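Local structure of protein RIF2 (Saccharomyces cerevisiae, 4BJ1) at residues P32-F37 / T214-P219; N47-F52 / K207-K212; E83-L88 / K150-D155; D144-F149 / A185-I190. The protein takes part in telomere length regulation and transcriptional silencing, interacting with RIF1 and with the C-terminus of RAP1. One frame throughout, in Å; residues are numbered along the deposited sequence.

Contact 1 of 4, residues P32-F37 / T214-P219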
# COMPACT_ATOMS: atom_id res chain seq x y z
N PRO A 32 4.70 -2.05 -18.84
CA PRO A 32 5.16 -0.66 -18.69
C PRO A 32 4.54 0.32 -19.69
O PRO A 32 4.42 1.50 -19.40
CB PRO A 32 6.67 -0.76 -18.88
CG PRO A 32 6.87 -2.00 -19.66
CD PRO A 32 5.83 -2.94 -19.16
N SER A 33 4.15 -0.21 -20.86
CA SER A 33 3.49 0.52 -21.94
C SER A 33 2.15 1.11 -21.48
O SER A 33 1.75 2.14 -22.00
CB SER A 33 3.27 -0.39 -23.14
OG SER A 33 2.86 -1.69 -22.76
N LEU A 34 1.48 0.46 -20.49
CA LEU A 34 0.19 0.90 -19.96
C LEU A 34 0.26 2.19 -19.15
O LEU A 34 -0.54 3.09 -19.40
CB LEU A 34 -0.50 -0.22 -19.14
CG LEU A 34 -1.82 0.13 -18.43
CD1 LEU A 34 -2.95 0.38 -19.42
CD2 LEU A 34 -2.18 -0.93 -17.43
N SER A 35 1.18 2.26 -18.17
CA SER A 35 1.37 3.43 -17.31
C SER A 35 1.54 4.71 -18.16
O SER A 35 0.88 5.72 -17.90
CB SER A 35 2.57 3.23 -16.39
OG SER A 35 2.81 1.85 -16.13
N LYS A 36 2.37 4.63 -19.22
CA LYS A 36 2.59 5.71 -20.16
C LYS A 36 1.32 6.00 -20.97
O LYS A 36 0.98 7.17 -21.18
CB LYS A 36 3.78 5.39 -21.10
N PHE A 37 0.59 4.94 -21.41
CA PHE A 37 -0.65 5.06 -22.18
C PHE A 37 -1.71 5.81 -21.40
O PHE A 37 -2.47 6.58 -21.99
CB PHE A 37 -1.18 3.67 -22.61
CG PHE A 37 -2.52 3.68 -23.32
CD1 PHE A 37 -2.62 4.15 -24.63
CD2 PHE A 37 -3.66 3.22 -22.69
CE1 PHE A 37 -3.86 4.16 -25.28
CE2 PHE A 37 -4.89 3.24 -23.35
CZ PHE A 37 -4.98 3.71 -24.64
N THR A 214 -9.23 4.94 -28.87
CA THR A 214 -7.99 4.18 -28.77
C THR A 214 -8.30 2.82 -28.08
O THR A 214 -9.34 2.69 -27.43
CB THR A 214 -6.83 5.02 -28.16
OG1 THR A 214 -5.68 4.21 -27.96
CG2 THR A 214 -7.20 5.70 -26.85
N VAL A 215 -7.43 1.81 -28.31
CA VAL A 215 -7.56 0.46 -27.75
C VAL A 215 -6.26 0.01 -27.07
O VAL A 215 -5.16 0.23 -27.59
CB VAL A 215 -8.09 -0.58 -28.81
CG1 VAL A 215 -7.97 -2.02 -28.31
CG2 VAL A 215 -9.53 -0.28 -29.22
N PHE A 216 -6.39 -0.59 -25.87
CA PHE A 216 -5.28 -1.15 -25.13
C PHE A 216 -5.45 -2.66 -24.95
O PHE A 216 -6.37 -3.11 -24.25
CB PHE A 216 -4.99 -0.43 -23.81
CG PHE A 216 -3.60 -0.77 -23.33
CD1 PHE A 216 -2.49 -0.08 -23.81
CD2 PHE A 216 -3.39 -1.83 -22.45
CE1 PHE A 216 -1.20 -0.43 -23.41
CE2 PHE A 216 -2.09 -2.17 -22.04
CZ PHE A 216 -1.01 -1.47 -22.53
N GLU A 217 -4.58 -3.43 -25.62
CA GLU A 217 -4.57 -4.89 -25.62
C GLU A 217 -3.77 -5.41 -24.43
O GLU A 217 -2.54 -5.31 -24.39
CB GLU A 217 -4.02 -5.42 -26.96
CG GLU A 217 -4.43 -6.86 -27.28
CD GLU A 217 -5.87 -7.09 -27.67
OE1 GLU A 217 -6.41 -6.32 -28.51
OE2 GLU A 217 -6.47 -8.07 -27.17
N MET A 218 -4.49 -5.97 -23.46
CA MET A 218 -3.89 -6.53 -22.26
C MET A 218 -3.09 -7.79 -22.65
O MET A 218 -3.65 -8.72 -23.25
CB MET A 218 -4.97 -6.81 -21.21
CG MET A 218 -4.55 -6.46 -19.82
SD MET A 218 -4.08 -4.73 -19.64
CE MET A 218 -3.20 -4.82 -18.11
N PRO A 219 -1.76 -7.78 -22.41
CA PRO A 219 -0.93 -8.92 -22.84
C PRO A 219 -1.24 -10.24 -22.13
O PRO A 219 -1.44 -10.26 -20.90
CB PRO A 219 0.50 -8.45 -22.54
CG PRO A 219 0.34 -7.46 -21.40
CD PRO A 219 -0.95 -6.74 -21.73
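Thr-214 OG1 is the polar atom with the most company here: it lies in the plane of the Phe-37 ring, just off its edge, 3.2 Å from Phe-37 CE1 and hardly farther from CZ. The two side chains reach toward each other tip to tip, and Thr-214 CG2 covers the same corner, 3.7 Å from Phe-37 CZ. Two residues on, Phe-216 slides past Phe-37 in the opposite direction. Their planes are inclined by 30° and the centroids stand 5.1 Å apart, an offset pair with little overlap in which Phe-216 CD1 sits over one face of Phe-37, toward its rim.

Phe-216 carries most of the rest. Its CG is anti to the backbone N, which sets the start of the ring out from the strand toward helix 32-42. Leu-34 CD1 lies over one face, toward the rim, in a CH-pi contact, 3.9 Å from the centroid of the Phe-216 ring and 17° off its normal, while Leu-34 CB rests 3.6 Å from Phe-216 CZ. At the ring's edge, Ser-33 OG is 3.9 Å from the same Phe-216 CZ. Farther on, Met-218 bends at chi2 and brings CE within 4.1 Å of Leu-34 CD2; helix 58-74 joins here through Ile-64, which both Leu-34 and Met-218 touch.

Helix 32-42 thus packs over strand 213-217, an edge strand of the parallel AAA+ sheet, the two short segments running nearly antiparallel, 155° apart. Across these two segments the hydroxyls of Ser-33 and Thr-214 meet ring edges, so the helix is held to this strand by ring and aliphatic surfaces rather than by directed polar bonds.

Contact 2 of 4, residues N47-F52 / K207-K212; sequences NCIVFF and KKLNTK
Thr-211 CG2 presses against the beginning of strand 48-53, where it meets Asn-47 O at 3.2 Å, Cys-48 CA at 3.6 Å and Ile-49 CD1 at 3.9 Å. With chi1 at -80°, this methyl is anti to the backbone N, which turns it toward Asn-47 O and Cys-48 CA. The Asn-47 side chain crosses that of Thr-211 at about a right angle, its CB 3.6 Å from Thr-211 OG1. Ile-49 CD1 also meets Leu-209 CD1, 3.9 Å away, the two chains passing obliquely. Farther along the link, Cys-48 SG comes 3.2 Å from Lys-212 O.

The 207-212 segment is the link between helix 199-208 and strand 213-217. In the 5-1-4-3-2 sheet of the AAA+ fold, helix 199-208 and this link together carry the chain from strand 184-192 past strand 48-53, which lies between 184-192 and 213-217, to the fifth strand at the edge. Leu-209, the first residue to leave helical geometry, carries the apolar contact into helix 165-180, touching Ile-172 and Ser-176.

Glu-179 of that helix fixes the turn: one carboxylate oxygen is hydrogen-bonded to Thr-211 OG1, the other receives Asn-210 N. Asn-47 has its own anchor: OD1 accepts the backbone N-H of Phe-186. Ile-49 rests on Val-188 and Ile-190 of strand 184-192, and Cys-48 on Asn-41 of helix 32-42.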
# COMPACT_ATOMS: atom_id res chain seq x y z
N ASN A 47 -10.65 14.96 -25.15
CA ASN A 47 -11.66 13.92 -24.95
C ASN A 47 -11.19 12.65 -25.63
O ASN A 47 -10.83 12.70 -26.81
CB ASN A 47 -13.02 14.27 -25.59
CG ASN A 47 -13.54 15.67 -25.48
OD1 ASN A 47 -14.15 16.04 -24.49
ND2 ASN A 47 -13.47 16.41 -26.58
N CYS A 48 -11.21 11.51 -24.94
CA CYS A 48 -10.91 10.25 -25.61
C CYS A 48 -11.65 9.08 -24.99
O CYS A 48 -12.04 9.10 -23.83
CB CYS A 48 -9.42 9.95 -25.78
SG CYS A 48 -9.04 8.81 -27.16
N ILE A 49 -11.90 8.09 -25.85
CA ILE A 49 -12.57 6.86 -25.53
C ILE A 49 -11.48 5.79 -25.57
O ILE A 49 -10.77 5.68 -26.57
CB ILE A 49 -13.69 6.62 -26.56
CG1 ILE A 49 -14.73 7.76 -26.49
CG2 ILE A 49 -14.34 5.24 -26.36
CD1 ILE A 49 -15.35 8.09 -27.74
N VAL A 50 -11.31 5.06 -24.44
CA VAL A 50 -10.31 4.00 -24.30
C VAL A 50 -11.00 2.66 -24.07
O VAL A 50 -11.84 2.54 -23.18
CB VAL A 50 -9.28 4.28 -23.17
CG1 VAL A 50 -8.27 3.14 -23.05
CG2 VAL A 50 -8.55 5.60 -23.39
N PHE A 51 -10.60 1.64 -24.85
CA PHE A 51 -11.07 0.27 -24.69
C PHE A 51 -9.93 -0.56 -24.11
O PHE A 51 -8.78 -0.44 -24.55
CB PHE A 51 -11.49 -0.34 -26.04
CG PHE A 51 -12.80 0.15 -26.60
CD1 PHE A 51 -14.00 -0.49 -26.27
CD2 PHE A 51 -12.84 1.22 -27.49
CE1 PHE A 51 -15.21 -0.04 -26.80
CE2 PHE A 51 -14.06 1.67 -28.02
CZ PHE A 51 -15.23 1.03 -27.67
N PHE A 52 -10.25 -1.38 -23.12
CA PHE A 52 -9.28 -2.28 -22.48
C PHE A 52 -9.72 -3.70 -22.84
O PHE A 52 -10.65 -4.23 -22.23
CB PHE A 52 -9.21 -2.04 -20.97
CG PHE A 52 -8.65 -0.69 -20.54
CD1 PHE A 52 -7.30 -0.40 -20.70
CD2 PHE A 52 -9.46 0.24 -19.90
CE1 PHE A 52 -6.78 0.82 -20.26
CE2 PHE A 52 -8.94 1.46 -19.46
CZ PHE A 52 -7.61 1.74 -19.64
N LYS A 207 -19.26 5.97 -35.16
CA LYS A 207 -20.20 6.55 -36.13
C LYS A 207 -20.82 7.88 -35.72
O LYS A 207 -20.96 8.77 -36.57
CB LYS A 207 -21.31 5.55 -36.49
N LYS A 208 -21.22 8.02 -34.44
CA LYS A 208 -21.91 9.22 -33.94
C LYS A 208 -21.01 10.34 -33.33
O LYS A 208 -21.48 11.46 -33.16
CB LYS A 208 -23.00 8.80 -32.93
CG LYS A 208 -24.29 8.23 -33.53
CD LYS A 208 -25.35 7.84 -32.46
CE LYS A 208 -26.02 9.00 -31.74
NZ LYS A 208 -26.93 9.78 -32.63
N LEU A 209 -19.74 10.03 -32.98
CA LEU A 209 -18.84 11.02 -32.37
C LEU A 209 -17.64 11.43 -33.22
O LEU A 209 -17.25 10.71 -34.16
CB LEU A 209 -18.34 10.56 -30.98
CG LEU A 209 -19.37 10.41 -29.86
CD1 LEU A 209 -18.69 9.93 -28.60
CD2 LEU A 209 -20.08 11.72 -29.56
N ASN A 210 -17.04 12.58 -32.86
CA ASN A 210 -15.87 13.16 -33.53
C ASN A 210 -14.57 12.81 -32.83
O ASN A 210 -13.50 12.97 -33.40
CB ASN A 210 -16.05 14.66 -33.74
CG ASN A 210 -17.03 14.98 -34.87
OD1 ASN A 210 -18.03 15.69 -34.68
ND2 ASN A 210 -16.79 14.45 -36.07
N THR A 211 -14.67 12.27 -31.61
CA THR A 211 -13.53 11.83 -30.83
C THR A 211 -13.17 10.42 -31.28
O THR A 211 -14.02 9.53 -31.26
CB THR A 211 -13.83 11.97 -29.33
OG1 THR A 211 -13.64 13.34 -28.97
CG2 THR A 211 -12.98 11.06 -28.46
N LYS A 212 -11.92 10.24 -31.74
CA LYS A 212 -11.41 8.94 -32.19
C LYS A 212 -11.06 8.11 -30.98
O LYS A 212 -10.47 8.64 -30.03
CB LYS A 212 -10.19 9.09 -33.12
CG LYS A 212 -10.52 9.11 -34.61
CD LYS A 212 -10.69 10.53 -35.20
CE LYS A 212 -9.39 11.15 -35.68
NZ LYS A 212 -8.55 11.66 -34.56

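Contact 3 of 4, residues E83-L88 / K150-D155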
# COMPACT_ATOMS: atom_id res chain seq x y z
N GLU A 83 -20.33 6.23 -13.34
CA GLU A 83 -20.30 4.80 -13.59
C GLU A 83 -21.51 4.48 -14.46
O GLU A 83 -22.66 4.60 -14.03
CB GLU A 83 -20.32 4.04 -12.27
CG GLU A 83 -19.09 4.28 -11.42
CD GLU A 83 -19.24 3.73 -10.02
OE1 GLU A 83 -19.90 4.39 -9.18
OE2 GLU A 83 -18.75 2.60 -9.77
N MET A 84 -21.24 4.14 -15.73
CA MET A 84 -22.25 3.92 -16.76
C MET A 84 -22.88 2.52 -16.78
O MET A 84 -23.85 2.29 -17.51
CB MET A 84 -21.67 4.26 -18.14
CG MET A 84 -21.43 5.75 -18.34
SD MET A 84 -22.88 6.74 -17.93
CE MET A 84 -23.98 6.24 -19.24
N ASN A 85 -22.33 1.60 -15.96
CA ASN A 85 -22.78 0.21 -15.85
C ASN A 85 -24.24 0.07 -15.50
O ASN A 85 -24.99 -0.56 -16.25
CB ASN A 85 -21.92 -0.54 -14.87
CG ASN A 85 -20.60 -0.84 -15.47
OD1 ASN A 85 -20.49 -1.76 -16.28
ND2 ASN A 85 -19.60 -0.01 -15.17
N ASP A 86 -24.65 0.72 -14.39
CA ASP A 86 -26.03 0.70 -13.92
C ASP A 86 -27.01 1.30 -14.93
O ASP A 86 -28.13 0.82 -15.04
CB ASP A 86 -26.14 1.40 -12.55
CG ASP A 86 -27.28 0.88 -11.69
OD1 ASP A 86 -27.24 -0.33 -11.32
OD2 ASP A 86 -28.20 1.67 -11.38
N TYR A 87 -26.56 2.29 -15.72
CA TYR A 87 -27.35 3.02 -16.71
C TYR A 87 -27.74 2.25 -18.00
O TYR A 87 -28.92 2.24 -18.36
CB TYR A 87 -26.61 4.31 -17.11
CG TYR A 87 -27.54 5.33 -17.73
CD1 TYR A 87 -28.34 6.15 -16.93
CD2 TYR A 87 -27.66 5.44 -19.11
CE1 TYR A 87 -29.23 7.06 -17.49
CE2 TYR A 87 -28.54 6.36 -19.69
CZ TYR A 87 -29.32 7.16 -18.87
OH TYR A 87 -30.20 8.05 -19.40
N LEU A 88 -26.74 1.69 -18.72
CA LEU A 88 -26.88 1.07 -20.05
C LEU A 88 -27.29 -0.41 -20.10
O LEU A 88 -28.15 -0.75 -20.92
CB LEU A 88 -25.59 1.26 -20.86
CG LEU A 88 -24.92 2.63 -20.81
CD1 LEU A 88 -23.49 2.54 -21.25
CD2 LEU A 88 -25.65 3.63 -21.68
N LYS A 150 -17.17 5.46 -16.73
CA LYS A 150 -16.61 4.12 -16.61
C LYS A 150 -17.65 3.09 -16.96
O LYS A 150 -18.76 3.12 -16.42
CB LYS A 150 -16.07 3.93 -15.18
CG LYS A 150 -15.72 2.50 -14.78
CD LYS A 150 -16.04 2.28 -13.31
CE LYS A 150 -15.60 0.93 -12.81
NZ LYS A 150 -14.13 0.87 -12.54
N PHE A 151 -17.30 2.16 -17.87
CA PHE A 151 -18.19 1.08 -18.28
C PHE A 151 -17.42 -0.23 -18.26
O PHE A 151 -16.33 -0.31 -18.81
CB PHE A 151 -18.81 1.35 -19.67
CG PHE A 151 -19.81 0.29 -20.07
CD1 PHE A 151 -21.05 0.20 -19.44
CD2 PHE A 151 -19.50 -0.64 -21.05
CE1 PHE A 151 -21.96 -0.79 -19.80
CE2 PHE A 151 -20.41 -1.64 -21.40
CZ PHE A 151 -21.63 -1.72 -20.77
N GLU A 152 -17.97 -1.24 -17.59
CA GLU A 152 -17.33 -2.53 -17.41
C GLU A 152 -18.22 -3.69 -17.94
O GLU A 152 -19.31 -3.94 -17.42
CB GLU A 152 -16.91 -2.69 -15.93
CG GLU A 152 -16.53 -4.09 -15.48
CD GLU A 152 -17.68 -4.90 -14.92
OE1 GLU A 152 -18.28 -4.45 -13.91
OE2 GLU A 152 -18.02 -5.95 -15.51
N GLN A 153 -17.73 -4.38 -18.98
CA GLN A 153 -18.42 -5.50 -19.63
C GLN A 153 -17.48 -6.73 -19.58
O GLN A 153 -17.03 -7.21 -20.64
CB GLN A 153 -18.78 -5.09 -21.09
N LEU A 154 -17.19 -7.23 -18.36
CA LEU A 154 -16.19 -8.29 -18.16
C LEU A 154 -16.73 -9.73 -18.01
O LEU A 154 -15.94 -10.67 -17.87
CB LEU A 154 -15.28 -7.93 -16.98
CG LEU A 154 -14.28 -6.79 -17.18
CD1 LEU A 154 -13.48 -6.58 -15.95
CD2 LEU A 154 -13.34 -7.07 -18.31
N ASP A 155 -18.06 -9.92 -18.10
CA ASP A 155 -18.70 -11.24 -18.08
C ASP A 155 -19.58 -11.44 -19.34
O ASP A 155 -20.42 -12.36 -19.37
CB ASP A 155 -19.49 -11.48 -16.78
CG ASP A 155 -18.65 -11.92 -15.59
OD1 ASP A 155 -18.23 -13.11 -15.55
OD2 ASP A 155 -18.50 -11.11 -14.65
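Glu-83 pairs with Lys-150 in a parallel bridge, CA atoms 4.8 Å apart, and the chain then donates Met-84 N to Lys-150 O (2.8 Å, 156° at the hydrogen) before turning into the short helix 85-88. The side chains of the bridged pair lie side by side and point the same way, Glu-83 CG 4.1 Å from Lys-150 CD. Their charged ends do not meet: Glu-83 OE2 and Lys-150 NZ are 5.7 Å apart. Glu-83 OE1 instead accepts the backbone N-H of Lys-243 of the second subunit, and Lys-150 NZ bonds to Tyr-61 OH, with Asp-65 as a weak, long ion partner.

The end of the Phe-151 side chain comes toward helix 85-88. Its CG is anti to the backbone N (chi1 -176°), and Met-84 C lies at the ring's edge, in plane. Leu-88 CD1 meets the ring obliquely, 3.8 Å from Phe-151 CD1; Met-84 CB is looser, 4.3 Å from the same CD1. Phe-171 of helix 165-180 continues this apolar patch against Met-84 and Leu-88. The Asn-85 amide reaches the backbone of Glu-152, though which way round it lies is doubtful. Glu-152, bent at chi2, reaches forward, OE2 using its anti lone pair to accept Leu-154 N at 3.2 Å.

At this edge of the parallel AAA+ sheet, the opposite charges of acid and lysine may still steady each other weakly across that gap, but each polar end is bonded to a different neighbour, one of them across the subunit boundary.

Contact 4 of 4, residues D144-F149 / A185-I190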
# COMPACT_ATOMS: atom_id res chain seq x y z
N ASP A 144 -12.30 24.51 -15.70
CA ASP A 144 -12.19 23.28 -16.49
C ASP A 144 -12.60 22.06 -15.65
O ASP A 144 -12.30 22.00 -14.47
CB ASP A 144 -10.76 23.12 -17.02
CG ASP A 144 -10.28 24.25 -17.91
OD1 ASP A 144 -10.92 24.48 -18.97
OD2 ASP A 144 -9.25 24.88 -17.58
N HIS A 145 -13.27 21.09 -16.27
CA HIS A 145 -13.71 19.86 -15.61
C HIS A 145 -13.42 18.68 -16.51
O HIS A 145 -13.34 18.85 -17.72
CB HIS A 145 -15.23 19.88 -15.34
CG HIS A 145 -15.69 21.11 -14.62
ND1 HIS A 145 -15.75 21.15 -13.24
CD2 HIS A 145 -16.07 22.31 -15.12
CE1 HIS A 145 -16.18 22.37 -12.95
NE2 HIS A 145 -16.38 23.11 -14.05
N ILE A 146 -13.27 17.49 -15.91
CA ILE A 146 -13.06 16.23 -16.61
C ILE A 146 -14.06 15.25 -16.05
O ILE A 146 -14.10 15.03 -14.84
CB ILE A 146 -11.60 15.70 -16.52
CG1 ILE A 146 -10.65 16.53 -17.41
CG2 ILE A 146 -11.54 14.22 -16.91
CD1 ILE A 146 -9.11 16.26 -17.18
N VAL A 147 -14.88 14.70 -16.94
CA VAL A 147 -15.88 13.71 -16.60
C VAL A 147 -15.29 12.39 -17.01
O VAL A 147 -14.92 12.24 -18.18
CB VAL A 147 -17.18 13.95 -17.36
CG1 VAL A 147 -18.35 13.39 -16.58
CG2 VAL A 147 -17.38 15.42 -17.63
N TYR A 148 -15.16 11.45 -16.08
CA TYR A 148 -14.64 10.13 -16.38
C TYR A 148 -15.80 9.19 -16.27
O TYR A 148 -16.32 8.98 -15.17
CB TYR A 148 -13.44 9.74 -15.49
CG TYR A 148 -13.31 8.26 -15.16
CD1 TYR A 148 -13.22 7.30 -16.18
CD2 TYR A 148 -13.25 7.82 -13.84
CE1 TYR A 148 -13.12 5.94 -15.88
CE2 TYR A 148 -13.12 6.47 -13.53
CZ TYR A 148 -13.05 5.53 -14.55
OH TYR A 148 -12.91 4.19 -14.22
N PHE A 149 -16.24 8.68 -17.43
CA PHE A 149 -17.34 7.72 -17.58
C PHE A 149 -16.70 6.35 -17.60
O PHE A 149 -15.78 6.11 -18.37
CB PHE A 149 -18.11 7.96 -18.87
CG PHE A 149 -18.78 9.31 -19.01
CD1 PHE A 149 -20.08 9.51 -18.56
CD2 PHE A 149 -18.12 10.36 -19.66
CE1 PHE A 149 -20.70 10.75 -18.73
CE2 PHE A 149 -18.74 11.60 -19.79
CZ PHE A 149 -20.03 11.79 -19.35
N ALA A 185 -14.03 18.13 -20.66
CA ALA A 185 -13.42 17.01 -21.38
C ALA A 185 -13.95 15.71 -20.84
O ALA A 185 -14.28 15.64 -19.67
CB ALA A 185 -11.90 17.04 -21.24
N PHE A 186 -14.05 14.68 -21.68
CA PHE A 186 -14.55 13.39 -21.24
C PHE A 186 -13.57 12.30 -21.52
O PHE A 186 -12.88 12.33 -22.54
CB PHE A 186 -15.93 13.07 -21.83
CG PHE A 186 -16.03 12.91 -23.33
CD1 PHE A 186 -15.66 11.73 -23.96
CD2 PHE A 186 -16.60 13.91 -24.11
CE1 PHE A 186 -15.79 11.57 -25.34
CE2 PHE A 186 -16.73 13.76 -25.50
CZ PHE A 186 -16.33 12.59 -26.11
N LYS A 187 -13.52 11.33 -20.62
CA LYS A 187 -12.66 10.15 -20.72
C LYS A 187 -13.58 8.97 -20.53
O LYS A 187 -14.01 8.70 -19.41
CB LYS A 187 -11.51 10.17 -19.68
CG LYS A 187 -10.77 11.51 -19.50
CD LYS A 187 -9.91 11.96 -20.69
CE LYS A 187 -9.22 13.27 -20.36
NZ LYS A 187 -8.03 13.53 -21.20
N VAL A 188 -13.97 8.32 -21.64
CA VAL A 188 -14.82 7.14 -21.61
C VAL A 188 -13.88 5.94 -21.53
O VAL A 188 -13.00 5.80 -22.38
CB VAL A 188 -15.79 7.06 -22.81
CG1 VAL A 188 -16.73 5.87 -22.69
CG2 VAL A 188 -16.60 8.34 -22.92
N LEU A 189 -14.01 5.13 -20.47
CA LEU A 189 -13.14 3.98 -20.26
C LEU A 189 -13.99 2.73 -20.21
O LEU A 189 -14.82 2.57 -19.32
CB LEU A 189 -12.25 4.13 -18.99
CG LEU A 189 -10.92 4.93 -19.10
CD1 LEU A 189 -11.13 6.38 -19.49
CD2 LEU A 189 -10.19 4.97 -17.79
N ILE A 190 -13.85 1.90 -21.25
CA ILE A 190 -14.59 0.65 -21.37
C ILE A 190 -13.62 -0.50 -21.16
O ILE A 190 -12.54 -0.50 -21.74
CB ILE A 190 -15.39 0.53 -22.71
CG1 ILE A 190 -16.25 1.76 -23.01
CG2 ILE A 190 -16.25 -0.73 -22.73
CD1 ILE A 190 -15.78 2.48 -24.14
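Tyr-148 and Phe-149 project from opposite faces of the sheet and meet strand 184-192 partly at their edges. Lys-187 O lies in the plane of the Tyr-148 ring at its edge, 3.6 Å from Tyr-148 CD1. Leu-189 crosses the tyrosine at about a right angle and brings CD2 obliquely to within 3.6 Å of Tyr-148 CE1. Around Phe-149, Phe-186 CB is the in-plane edge neighbour, 3.8 Å from Phe-149 CE2, and Val-188 CG2 comes in obliquely. Phe-186 holds its own CG between the backbone N and the carbonyl carbon (chi1 63°), and its ring leads away from Phe-149 toward Leu-175 and Glu-179 of helix 165-180. On the side of the sheet that carries Tyr-148, Ile-146 CG2 meets Lys-187 CG at 3.8 Å. Lys-187 is buried, and its NZ is hydrogen-bonded to Asn-41 O and Lys-46 O, with a weaker bond to Ser-44 O.

Beneath the side chains run five N-H to O bonds, from Ala-185 N to His-145 O through to Leu-189 N to Phe-149 O, the last 2.9 Å long and nearly along the C=O axis. Phe-149 N to Lys-187 O is the most bent, 141° at the hydrogen.

The ladder aligns Ile-146 with Ala-185 and Phe-149 with Val-188. Helix 165-180 packs on the Phe-149, Phe-186 and Val-188 face. The pair are the third and fourth strands in chain order of the ASCE-type P-loop NTPase sheet, joined through that helix by a beta-alpha-beta crossover.

All four contacts reach one parallel sheet, ordered 78-83, 145-153, 184-192, 48-53, 213-217. Contact 3 lies at the first edge and contact 1 at the other, their centres about 20 Å apart and their nearest atoms about 9 Å. Contact 4 shares strand 145-153 with contact 3, and Phe-151 N probably bonds to Leu-189 O (2.9 Å). It meets contact 2 through Val-50 N and Val-188 O, 2.8 Å apart. Contacts 1 and 2 then join through Phe-216 N to Phe-51 O (2.7 Å) and through packing of Phe-37 on Val-50. Contact 1 brings in helix 32-42, whereas Leu-209 of contact 2 and Phe-149 of contact 4 share helix 165-180.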